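PDB 3GWB: peptidase M16 inactive domain family protein from Pseudomonas fluorescens, which belongs to the M16 peptidase family and probably has, or derives from, a metal-dependent hydrolase activity, with no substrate established. Local coordinates for residues Ile41-Gly45 with Lys190-Ala194; Val55-Thr59 with Gln183-His188; Ser239-Phe245 with Ile415-Thr421; Thr283-Ser287 with Gly298-Gly302; Lys351-Ala355 with Ser392-Thr396. One frame throughout, in Å; residues are numbered along the deposited sequence.

In the fold
The five contacts fall in the two halves of the chain, each built on its own mixed sheet. Contacts 1 and 2 come first and touch each other, with centres about 10 Å apart. Both use helix 181-191, and helix 55-62 is the next element after strand 35-42. Contacts 3 and 4 reach the second sheet at its two outermost strands, with centres about 20 Å apart. Contact 5 joins two helices about 7 Å from contact 4 at the nearest atoms. Contacts 1 and 5 lie about 35 Å apart between centres. Contacts 1 and 2 thus tie up the first half. Contacts 3 to 5 tie up the second, where contact 3 brings the end of the chain back to the first strand of that half's sheet.

Contact 1: Ile41-Gly45 with Lys190-Ala194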
# COMPACT_ATOMS: atom_id res chain seq x y z
N ILE A 41 -19.41 8.17 5.89
CA ILE A 41 -18.86 9.20 5.04
C ILE A 41 -19.23 10.55 5.63
O ILE A 41 -20.42 10.88 5.72
CB ILE A 41 -19.43 9.11 3.59
CG1 ILE A 41 -19.13 7.74 2.97
CG2 ILE A 41 -18.78 10.17 2.73
CD1 ILE A 41 -19.87 6.58 3.62
N PHE A 42 -18.23 11.33 6.04
CA PHE A 42 -18.45 12.65 6.62
C PHE A 42 -18.03 13.72 5.63
O PHE A 42 -17.09 13.52 4.86
CB PHE A 42 -17.60 12.86 7.89
CG PHE A 42 -17.87 11.87 8.99
CD1 PHE A 42 -18.69 12.21 10.04
CD2 PHE A 42 -17.27 10.61 8.97
CE1 PHE A 42 -18.92 11.32 11.08
CE2 PHE A 42 -17.49 9.70 10.01
CZ PHE A 42 -18.32 10.06 11.06
N ALA A 43 -18.71 14.86 5.65
CA ALA A 43 -18.32 15.99 4.81
C ALA A 43 -17.23 16.65 5.65
O ALA A 43 -17.40 17.76 6.18
CB ALA A 43 -19.49 16.94 4.63
N ALA A 44 -16.11 15.94 5.79
CA ALA A 44 -14.96 16.40 6.59
C ALA A 44 -13.62 16.27 5.86
O ALA A 44 -12.62 15.86 6.45
CB ALA A 44 -14.91 15.61 7.90
N GLY A 45 -13.61 16.60 4.57
CA GLY A 45 -12.38 16.54 3.81
C GLY A 45 -11.60 17.83 3.92
O GLY A 45 -12.00 18.73 4.66
N LYS A 190 -17.36 19.62 14.98
CA LYS A 190 -18.07 20.26 13.88
C LYS A 190 -18.26 19.38 12.64
O LYS A 190 -19.36 19.25 12.11
CB LYS A 190 -17.30 21.52 13.46
CG LYS A 190 -17.82 22.19 12.20
CD LYS A 190 -17.14 23.54 11.94
CE LYS A 190 -15.68 23.39 11.55
NZ LYS A 190 -15.55 22.67 10.25
N ALA A 191 -17.17 18.76 12.18
CA ALA A 191 -17.19 17.95 10.97
C ALA A 191 -17.63 16.50 11.15
O ALA A 191 -18.10 15.87 10.20
CB ALA A 191 -15.82 18.00 10.29
N TYR A 192 -17.47 15.96 12.35
CA TYR A 192 -17.89 14.58 12.56
C TYR A 192 -19.24 14.49 13.25
O TYR A 192 -19.63 13.44 13.76
CB TYR A 192 -16.81 13.82 13.34
CG TYR A 192 -15.62 13.45 12.47
CD1 TYR A 192 -14.74 14.42 12.00
CD2 TYR A 192 -15.42 12.13 12.05
CE1 TYR A 192 -13.69 14.10 11.15
CE2 TYR A 192 -14.37 11.80 11.19
CZ TYR A 192 -13.51 12.79 10.75
OH TYR A 192 -12.49 12.47 9.89
N ALA A 193 -19.97 15.60 13.26
CA ALA A 193 -21.30 15.64 13.86
C ALA A 193 -22.22 14.68 13.10
O ALA A 193 -22.09 14.50 11.88
CB ALA A 193 -21.86 17.07 13.81
N ALA A 194 -23.13 14.04 13.82
CA ALA A 194 -24.06 13.08 13.23
C ALA A 194 -24.84 13.62 12.03
O ALA A 194 -25.09 12.90 11.07
CB ALA A 194 -25.01 12.58 14.30
O HOH W 1 -11.46 14.59 8.70
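The rings of F42 and Y192 carry the aromatic part of this contact. CD2 of Y192 sits 3.5 Å above the plane of the F42 ring, over its centre. The ring planes are turned 37° against each other, and the centroids are 4.4 Å apart. This is an oblique pair, neither a parallel stack nor a T-shape. CG of F42 stands beside its backbone N (chi1 -60°), and the ring leans over the end of helix 181-191. There CE1 of F42 also meets the backbone O of Y192 at 3.5 Å.

The aliphatic part is made by alanines. CB of A44 meets CB of A191 at 3.5 Å, and it lies 3.8 Å from CE1 of Y192. Small side chains let the turn after strand 35-42 come close to the helix end.

The polar link goes through water. One water donates to O of A44 at 2.8 Å and accepts from OH of Y192 at 2.6 Å. It lies at the edge of the tyrosine ring, in its plane. The same OH is also bonded to N60. N196 ND2 bonds to O of both A43 and A191, so one amide bridges the two segments.

A43 centres an inverse gamma turn where the strand ends. The rings and alanines thus pack the strand end on the helix end, while the water and N60 hold OH of Y192, which would fix the placement of its ring.

Contact 2: Val55-Thr59 with Gln183-His188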
# COMPACT_ATOMS: atom_id res chain seq x y z
N VAL A 55 -5.79 20.07 8.66
CA VAL A 55 -6.43 19.69 9.92
C VAL A 55 -7.43 18.55 9.72
O VAL A 55 -7.57 17.68 10.57
CB VAL A 55 -7.11 20.92 10.60
CG1 VAL A 55 -8.33 21.37 9.81
CG2 VAL A 55 -7.49 20.56 12.03
N ALA A 56 -8.10 18.54 8.57
CA ALA A 56 -9.08 17.49 8.29
C ALA A 56 -8.40 16.13 8.20
O ALA A 56 -8.86 15.15 8.78
CB ALA A 56 -9.81 17.79 6.98
N LEU A 57 -7.29 16.07 7.47
CA LEU A 57 -6.61 14.81 7.32
C LEU A 57 -6.02 14.34 8.65
O LEU A 57 -6.05 13.16 8.99
CB LEU A 57 -5.52 14.94 6.25
CG LEU A 57 -5.17 13.65 5.52
CD1 LEU A 57 -5.05 13.92 4.02
CD2 LEU A 57 -3.88 13.07 6.09
N LEU A 58 -5.49 15.28 9.42
CA LEU A 58 -4.89 14.95 10.70
C LEU A 58 -5.95 14.43 11.68
O LEU A 58 -5.71 13.47 12.41
CB LEU A 58 -4.19 16.18 11.28
CG LEU A 58 -3.25 16.00 12.47
CD1 LEU A 58 -2.29 14.84 12.22
CD2 LEU A 58 -2.48 17.31 12.68
N THR A 59 -7.12 15.06 11.69
CA THR A 59 -8.18 14.62 12.59
C THR A 59 -8.59 13.20 12.22
O THR A 59 -8.73 12.34 13.09
CB THR A 59 -9.42 15.55 12.50
OG1 THR A 59 -9.05 16.90 12.82
CG2 THR A 59 -10.50 15.10 13.50
N GLN A 183 -7.68 22.47 18.26
CA GLN A 183 -8.19 22.59 16.90
C GLN A 183 -8.76 21.27 16.40
O GLN A 183 -9.78 21.25 15.71
CB GLN A 183 -7.08 23.06 15.97
CG GLN A 183 -6.65 24.51 16.18
CD GLN A 183 -5.50 24.89 15.28
OE1 GLN A 183 -4.36 24.49 15.52
NE2 GLN A 183 -5.79 25.64 14.24
N LEU A 184 -8.09 20.18 16.73
CA LEU A 184 -8.55 18.87 16.29
C LEU A 184 -9.88 18.58 16.96
O LEU A 184 -10.80 18.04 16.33
CB LEU A 184 -7.54 17.79 16.67
CG LEU A 184 -6.15 17.85 16.02
CD1 LEU A 184 -5.37 16.58 16.39
CD2 LEU A 184 -6.29 17.97 14.51
N LYS A 185 -9.98 18.93 18.24
CA LYS A 185 -11.19 18.70 19.01
C LYS A 185 -12.35 19.50 18.46
O LYS A 185 -13.47 18.99 18.33
CB LYS A 185 -10.96 19.07 20.48
CG LYS A 185 -10.13 18.05 21.25
CD LYS A 185 -9.97 18.47 22.71
CE LYS A 185 -9.18 17.44 23.49
NZ LYS A 185 -9.03 17.82 24.93
N ALA A 186 -12.08 20.76 18.11
CA ALA A 186 -13.11 21.63 17.56
C ALA A 186 -13.53 21.20 16.16
O ALA A 186 -14.71 21.25 15.82
CB ALA A 186 -12.60 23.07 17.53
N PHE A 187 -12.56 20.79 15.34
CA PHE A 187 -12.88 20.34 13.98
C PHE A 187 -13.74 19.08 14.05
O PHE A 187 -14.72 18.95 13.31
CB PHE A 187 -11.62 20.03 13.18
CG PHE A 187 -11.90 19.63 11.76
CD1 PHE A 187 -12.30 20.59 10.82
CD2 PHE A 187 -11.84 18.30 11.37
CE1 PHE A 187 -12.62 20.22 9.52
CE2 PHE A 187 -12.17 17.92 10.06
CZ PHE A 187 -12.56 18.88 9.14
N HIS A 188 -13.37 18.15 14.92
CA HIS A 188 -14.11 16.90 15.09
C HIS A 188 -15.56 17.13 15.53
O HIS A 188 -16.48 16.51 15.01
CB HIS A 188 -13.39 16.01 16.10
CG HIS A 188 -14.01 14.66 16.28
ND1 HIS A 188 -14.95 14.40 17.25
CD2 HIS A 188 -13.87 13.51 15.58
CE1 HIS A 188 -15.37 13.15 17.14
NE2 HIS A 188 -14.72 12.59 16.13
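F187 and L184 of helix 181-191 pack against V55, A56 and T59 of helix 55-62. This is a helix-helix crossing at -90°, with the short axes 9.7 Å apart at closest approach. It joins two helices of the first half of this M16-family fold.

In the first shell, the F187 ring extends toward helix 55-62. Its CG is anti to the backbone N (chi1 -177°). CG1 of V55 lies over one face of the ring, offset toward the rim. CZ of F187 meets CB of A56 at 3.7 Å, and the small alanine lets the ring approach the helix backbone. L184 uses a single methyl. Its CD2 touches CG2 of V55 at 3.8 Å and OG1 of T59 at 3.4 Å, the side chains passing in opposite directions. T59 stands between the two larger residues, and its CG2 meets CB of H188 at 4.0 Å.

The second shell holds these groups in place. Helix 126-143 covers L58 and L184 through L129. H188 stacks on Y192, and its NE2 bonds to O of V119. D49 accepts from N of A56 near the start of helix 55-62.

The hydroxyl of T59 is turned back to its own helix. OG1 donates to O of V55 at 2.8 Å. T59 N reaches that oxygen from the other face of the carbonyl plane.

Contact 3: Ser239-Phe245 with Ile415-Thr421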
# COMPACT_ATOMS: atom_id res chain seq x y z
N SER A 239 -3.39 27.85 -19.45
CA SER A 239 -2.02 28.26 -19.21
C SER A 239 -1.08 27.07 -19.21
O SER A 239 -1.51 25.93 -19.06
CB SER A 239 -1.91 29.00 -17.87
OG SER A 239 -2.20 28.15 -16.77
N ILE A 240 0.21 27.34 -19.39
CA ILE A 240 1.22 26.29 -19.40
C ILE A 240 2.32 26.66 -18.42
O ILE A 240 2.84 27.78 -18.44
CB ILE A 240 1.83 26.10 -20.80
CG1 ILE A 240 0.76 25.60 -21.77
CG2 ILE A 240 2.98 25.11 -20.75
CD1 ILE A 240 1.27 25.31 -23.17
N GLY A 241 2.67 25.72 -17.56
CA GLY A 241 3.71 25.95 -16.58
C GLY A 241 4.74 24.84 -16.60
O GLY A 241 4.43 23.70 -16.94
N HIS A 242 5.97 25.18 -16.23
CA HIS A 242 7.04 24.19 -16.20
C HIS A 242 7.81 24.28 -14.90
O HIS A 242 8.16 25.37 -14.46
CB HIS A 242 8.01 24.42 -17.37
CG HIS A 242 9.16 23.46 -17.38
ND1 HIS A 242 9.03 22.13 -17.70
CD2 HIS A 242 10.47 23.65 -17.09
CE1 HIS A 242 10.21 21.53 -17.60
NE2 HIS A 242 11.10 22.44 -17.23
N ILE A 243 8.06 23.13 -14.29
CA ILE A 243 8.82 23.08 -13.06
C ILE A 243 10.15 22.41 -13.37
O ILE A 243 10.18 21.22 -13.70
CB ILE A 243 8.10 22.25 -11.98
CG1 ILE A 243 6.70 22.82 -11.74
CG2 ILE A 243 8.92 22.27 -10.70
CD1 ILE A 243 5.88 22.03 -10.75
N GLU A 244 11.23 23.18 -13.29
CA GLU A 244 12.56 22.66 -13.58
C GLU A 244 12.98 21.60 -12.56
O GLU A 244 13.01 21.87 -11.36
CB GLU A 244 13.58 23.80 -13.57
CG GLU A 244 14.93 23.44 -14.16
CD GLU A 244 14.84 22.96 -15.60
OE1 GLU A 244 13.97 23.47 -16.34
OE2 GLU A 244 15.64 22.09 -15.99
N PHE A 245 13.28 20.41 -13.05
CA PHE A 245 13.71 19.30 -12.20
C PHE A 245 14.73 18.53 -13.03
O PHE A 245 14.37 17.81 -13.97
CB PHE A 245 12.51 18.40 -11.87
CG PHE A 245 12.68 17.59 -10.62
CD1 PHE A 245 12.53 18.18 -9.37
CD2 PHE A 245 13.00 16.24 -10.69
CE1 PHE A 245 12.69 17.43 -8.21
CE2 PHE A 245 13.16 15.48 -9.54
CZ PHE A 245 13.01 16.08 -8.29
N ILE A 415 -1.85 23.21 -18.55
CA ILE A 415 -0.79 22.23 -18.63
C ILE A 415 0.39 22.53 -17.70
O ILE A 415 0.83 23.67 -17.59
CB ILE A 415 -0.29 22.12 -20.07
CG1 ILE A 415 -1.49 21.86 -20.98
CG2 ILE A 415 0.74 21.02 -20.19
CD1 ILE A 415 -1.17 22.02 -22.45
N VAL A 416 0.87 21.49 -17.05
CA VAL A 416 2.00 21.62 -16.14
C VAL A 416 2.94 20.44 -16.31
O VAL A 416 2.53 19.29 -16.18
CB VAL A 416 1.53 21.68 -14.67
CG1 VAL A 416 2.74 21.79 -13.75
CG2 VAL A 416 0.59 22.86 -14.47
N SER A 417 4.19 20.74 -16.62
CA SER A 417 5.20 19.71 -16.80
C SER A 417 6.32 19.91 -15.78
O SER A 417 6.60 21.04 -15.36
CB SER A 417 5.78 19.77 -18.21
OG SER A 417 6.33 21.04 -18.47
N ALA A 418 6.95 18.82 -15.38
CA ALA A 418 8.05 18.88 -14.43
C ALA A 418 9.15 17.99 -14.98
O ALA A 418 8.96 16.79 -15.18
CB ALA A 418 7.60 18.37 -13.06
N GLY A 419 10.29 18.60 -15.24
CA GLY A 419 11.42 17.86 -15.78
C GLY A 419 12.52 18.83 -16.15
O GLY A 419 12.42 20.02 -15.87
N PRO A 420 13.60 18.35 -16.79
CA PRO A 420 14.71 19.21 -17.19
C PRO A 420 14.46 19.86 -18.55
O PRO A 420 13.67 19.35 -19.35
CB PRO A 420 15.87 18.22 -17.27
CG PRO A 420 15.19 17.03 -17.87
CD PRO A 420 13.90 16.94 -17.07
N THR A 421 15.14 20.98 -18.80
CA THR A 421 15.01 21.66 -20.08
C THR A 421 16.13 21.14 -20.95
O THR A 421 17.29 21.50 -20.77
CB THR A 421 15.14 23.19 -19.91
OG1 THR A 421 14.04 23.67 -19.13
CG2 THR A 421 15.12 23.88 -21.27
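H242 and S417 are paired across two parallel strands, their side chains on the same face of the sheet. The ring of H242 reaches over toward strand 414-419, with CG anti to the backbone N (chi1 178°). ND1 of H242 and OG of S417 are 3.0 Å apart in a nearly straight hydrogen bond. The serine oxygen lies at the ring edge, in its plane. At the second ring nitrogen, NE2 donates to OE1 of E244 at 3.2 Å in a bent bond. That oxygen is also in the ring plane, but the bond meets it from above the carboxylate plane. The imidazole is thus held at both nitrogens, which fixes its rotation.

E244 bends at chi2 and offers both oxygens to T421. OG1 of T421 donates to OE1 of E244 at 2.8 Å, on the syn side. N of T421 donates to OE2 of E244 at 3.1 Å, on the syn lone pair. The histidine and threonine bonds would probably stabilise a charged carboxylate.

I240 and I415 lie side by side and point the same way, on the face that carries H242. On the other face CB of I243 meets CB of A418 at 4.1 Å. I415 N reaches O of S239 at 2.8 Å.

This is a regular parallel strand pair at the edge of a five-stranded mixed sheet, joining residues some 170 apart in the chain. Strand 414-419 pairs on with strand 249-257. Helix 147-160 packs on I243 and V416, helix 323-340 packs on I415, and F245 touches P246 of the second subunit.

Contact 4: Thr283-Ser287 with Gly298-Gly302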
# COMPACT_ATOMS: atom_id res chain seq x y z
N THR A 283 -7.02 1.77 -25.18
CA THR A 283 -7.47 3.17 -25.17
C THR A 283 -6.80 3.98 -26.27
O THR A 283 -5.73 3.62 -26.77
CB THR A 283 -7.17 3.84 -23.82
OG1 THR A 283 -5.76 3.97 -23.66
CG2 THR A 283 -7.73 3.00 -22.67
N ARG A 284 -7.42 5.10 -26.65
CA ARG A 284 -6.89 5.97 -27.69
C ARG A 284 -5.49 6.46 -27.33
O ARG A 284 -4.56 6.37 -28.13
CB ARG A 284 -7.83 7.17 -27.89
CG ARG A 284 -7.64 7.95 -29.18
CD ARG A 284 -7.99 7.13 -30.44
NE ARG A 284 -9.43 6.89 -30.64
CZ ARG A 284 -10.28 7.78 -31.15
NH1 ARG A 284 -9.87 8.99 -31.51
NH2 ARG A 284 -11.55 7.44 -31.33
N LEU A 285 -5.34 6.96 -26.11
CA LEU A 285 -4.06 7.48 -25.65
C LEU A 285 -2.96 6.41 -25.55
O LEU A 285 -1.84 6.64 -25.99
CB LEU A 285 -4.23 8.18 -24.30
CG LEU A 285 -4.94 9.55 -24.33
CD1 LEU A 285 -5.25 9.99 -22.92
CD2 LEU A 285 -4.05 10.58 -25.02
N MSE A 286 -3.26 5.25 -24.98
CA MSE A 286 -2.23 4.21 -24.87
C MSE A 286 -1.86 3.67 -26.25
O MSE A 286 -0.70 3.32 -26.50
CB MSE A 286 -2.71 3.07 -23.98
CG MSE A 286 -2.54 3.35 -22.50
SE MSE A 286 -0.81 3.33 -22.02
CE MSE A 286 -0.69 1.66 -21.45
N SER A 287 -2.83 3.61 -27.14
CA SER A 287 -2.60 3.11 -28.49
C SER A 287 -1.66 4.03 -29.28
O SER A 287 -0.68 3.57 -29.87
CB SER A 287 -3.93 2.97 -29.23
OG SER A 287 -3.72 2.69 -30.60
N GLY A 298 2.74 4.41 -19.64
CA GLY A 298 1.40 4.63 -19.14
C GLY A 298 0.88 6.04 -19.28
O GLY A 298 1.50 6.99 -18.81
N VAL A 299 -0.25 6.18 -19.95
CA VAL A 299 -0.89 7.48 -20.13
C VAL A 299 -2.34 7.23 -19.77
O VAL A 299 -3.00 6.38 -20.37
CB VAL A 299 -0.81 7.99 -21.58
CG1 VAL A 299 -1.37 9.40 -21.67
CG2 VAL A 299 0.61 7.99 -22.04
N TYR A 300 -2.82 7.97 -18.78
CA TYR A 300 -4.19 7.82 -18.31
C TYR A 300 -4.90 9.16 -18.19
O TYR A 300 -4.28 10.19 -17.95
CB TYR A 300 -4.18 7.12 -16.96
CG TYR A 300 -3.39 5.84 -16.99
CD1 TYR A 300 -3.90 4.70 -17.60
CD2 TYR A 300 -2.10 5.78 -16.46
CE1 TYR A 300 -3.15 3.53 -17.70
CE2 TYR A 300 -1.33 4.62 -16.55
CZ TYR A 300 -1.86 3.50 -17.18
OH TYR A 300 -1.12 2.35 -17.30
N SER A 301 -6.22 9.11 -18.36
CA SER A 301 -7.04 10.30 -18.25
C SER A 301 -8.22 9.93 -17.35
O SER A 301 -8.53 8.75 -17.20
CB SER A 301 -7.54 10.73 -19.63
OG SER A 301 -8.50 9.81 -20.13
N GLY A 302 -8.86 10.93 -16.76
CA GLY A 302 -9.99 10.63 -15.91
C GLY A 302 -10.61 11.81 -15.20
O GLY A 302 -9.96 12.84 -14.99
O HOH W 2 -5.23 4.93 -21.12
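OG1 of T283 is gripped from two directions. It accepts from N of M286 at 3.1 Å, the N-cap bond of helix 284-292. It also donates to a water at 2.8 Å, and that water donates in turn to O of V299 at 2.8 Å. The water therefore ties the start of the helix to strand 299-303.

The rest of the contact is apolar. CB of L285 meets CG1 of V299 at 4.1 Å, the two side chains crossing at about a right angle. CD1 of L285 also reaches CB of S301 at 4.1 Å.

Here a capped helix lies against an edge strand, 299-303, of a five-stranded mixed sheet within this chain. Strand 311-319 pairs with that strand, and helix 323-340 packs on L285 from outside the contact.

M286 is selenomethionine. Its chain bends at chi2 (-70°) and chi3, which brings SE beside the strand. SE lies 3.6 Å from N of V299, a buried N-H that has no partner in the model. It also makes an oblique Met-aromatic contact with Y300, its distance to the ring centroid being 5.4 Å. Beyond the cap, R284 turns to another helix, where its NH2 forms a salt bridge with E346.

Contact 5: Lys351-Ala355 with Ser392-Thr396; sequences KRELA and SQELT
K351 and Q393 each reach across to a backbone carbonyl of the other segment, and this is the tight part of the contact. The lysine chain bends at chi3 and chi4 (94° and 82°) and brings NZ to the C-terminal part of helix 384-394 and the chain that follows. There NZ donates to O of L395 at 2.9 Å and to O of S392 at 3.2 Å. Both bonds lie in the carbonyl plane, on a lone pair. O of S392 also accepts from N of L395. A further approach to O of Q393 is doubtful, because that oxygen is modelled too close to the lysine. In return NE2 of Q393 donates to O of K351 at 3.1 Å, almost straight at 175°. A355 N reaches the same oxygen from the opposite face of its plane.

L354 adds a smaller apolar patch. Its CD2 meets CB of S392 at 3.6 Å. Helix 266-277 lies behind both residues, and OG of S392 bonds to O of F388.

The solvent side is looser. CB of A355, on the exposed flank, meets the amide end of Q393, with NE2 nearest at 3.6 Å.

The arrangement is a lysine ammonium closing the C-terminal part of a helix, where it bonds to carbonyls there and just beyond.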
# COMPACT_ATOMS: atom_id res chain seq x y z
N LYS A 351 -18.20 -0.88 -23.49
CA LYS A 351 -19.42 -1.36 -22.85
C LYS A 351 -19.21 -2.79 -22.36
O LYS A 351 -19.64 -3.15 -21.26
CB LYS A 351 -20.60 -1.30 -23.81
CG LYS A 351 -21.03 0.12 -24.18
CD LYS A 351 -21.67 0.16 -25.56
CE LYS A 351 -23.17 0.05 -25.51
NZ LYS A 351 -23.78 1.36 -25.20
N ARG A 352 -18.54 -3.61 -23.17
CA ARG A 352 -18.29 -5.00 -22.79
C ARG A 352 -17.37 -5.07 -21.58
O ARG A 352 -17.61 -5.84 -20.66
CB ARG A 352 -17.67 -5.77 -23.96
CG ARG A 352 -17.49 -7.25 -23.66
CD ARG A 352 -17.13 -8.06 -24.89
NE ARG A 352 -15.81 -7.74 -25.42
CZ ARG A 352 -15.57 -6.94 -26.45
NH1 ARG A 352 -16.58 -6.35 -27.10
NH2 ARG A 352 -14.32 -6.72 -26.85
N GLU A 353 -16.32 -4.25 -21.57
CA GLU A 353 -15.39 -4.23 -20.45
C GLU A 353 -16.12 -3.75 -19.20
O GLU A 353 -15.96 -4.32 -18.11
CB GLU A 353 -14.22 -3.28 -20.72
CG GLU A 353 -13.25 -3.74 -21.80
CD GLU A 353 -12.07 -2.79 -21.96
OE1 GLU A 353 -12.28 -1.65 -22.43
OE2 GLU A 353 -10.94 -3.18 -21.61
N LEU A 354 -16.92 -2.71 -19.36
CA LEU A 354 -17.68 -2.13 -18.25
C LEU A 354 -18.65 -3.16 -17.68
O LEU A 354 -18.69 -3.37 -16.47
CB LEU A 354 -18.44 -0.89 -18.73
CG LEU A 354 -19.10 -0.02 -17.66
CD1 LEU A 354 -18.05 0.50 -16.68
CD2 LEU A 354 -19.83 1.13 -18.34
N ALA A 355 -19.43 -3.79 -18.55
CA ALA A 355 -20.40 -4.79 -18.13
C ALA A 355 -19.72 -5.87 -17.30
O ALA A 355 -20.15 -6.17 -16.18
CB ALA A 355 -21.07 -5.42 -19.35
N SER A 392 -25.45 3.18 -19.30
CA SER A 392 -24.14 2.91 -19.88
C SER A 392 -24.24 2.02 -21.11
O SER A 392 -23.78 2.38 -22.19
CB SER A 392 -23.22 2.24 -18.85
OG SER A 392 -22.84 3.16 -17.84
N GLN A 393 -24.86 0.85 -20.95
CA GLN A 393 -25.01 -0.10 -22.04
C GLN A 393 -25.83 0.45 -23.22
O GLN A 393 -25.78 -0.10 -24.32
CB GLN A 393 -25.67 -1.39 -21.54
CG GLN A 393 -24.84 -2.16 -20.52
CD GLN A 393 -23.47 -2.55 -21.04
OE1 GLN A 393 -23.35 -3.10 -22.13
NE2 GLN A 393 -22.44 -2.26 -20.26
N GLU A 394 -26.56 1.54 -23.00
CA GLU A 394 -27.39 2.11 -24.06
C GLU A 394 -26.83 3.34 -24.79
O GLU A 394 -27.41 3.80 -25.78
CB GLU A 394 -28.78 2.42 -23.51
CG GLU A 394 -29.64 1.18 -23.34
CD GLU A 394 -30.95 1.44 -22.63
OE1 GLU A 394 -31.58 2.49 -22.90
OE2 GLU A 394 -31.35 0.60 -21.80
N LEU A 395 -25.71 3.86 -24.30
CA LEU A 395 -25.11 5.04 -24.92
C LEU A 395 -24.70 4.81 -26.37
O LEU A 395 -24.27 3.72 -26.75
CB LEU A 395 -23.88 5.48 -24.12
CG LEU A 395 -24.18 6.04 -22.73
CD1 LEU A 395 -22.89 6.23 -21.96
CD2 LEU A 395 -24.94 7.36 -22.87
N THR A 396 -24.84 5.85 -27.19
CA THR A 396 -24.46 5.79 -28.59
C THR A 396 -23.21 6.64 -28.80
O THR A 396 -22.87 7.48 -27.97
CB THR A 396 -25.58 6.33 -29.51
OG1 THR A 396 -25.87 7.68 -29.16
CG2 THR A 396 -26.84 5.49 -29.38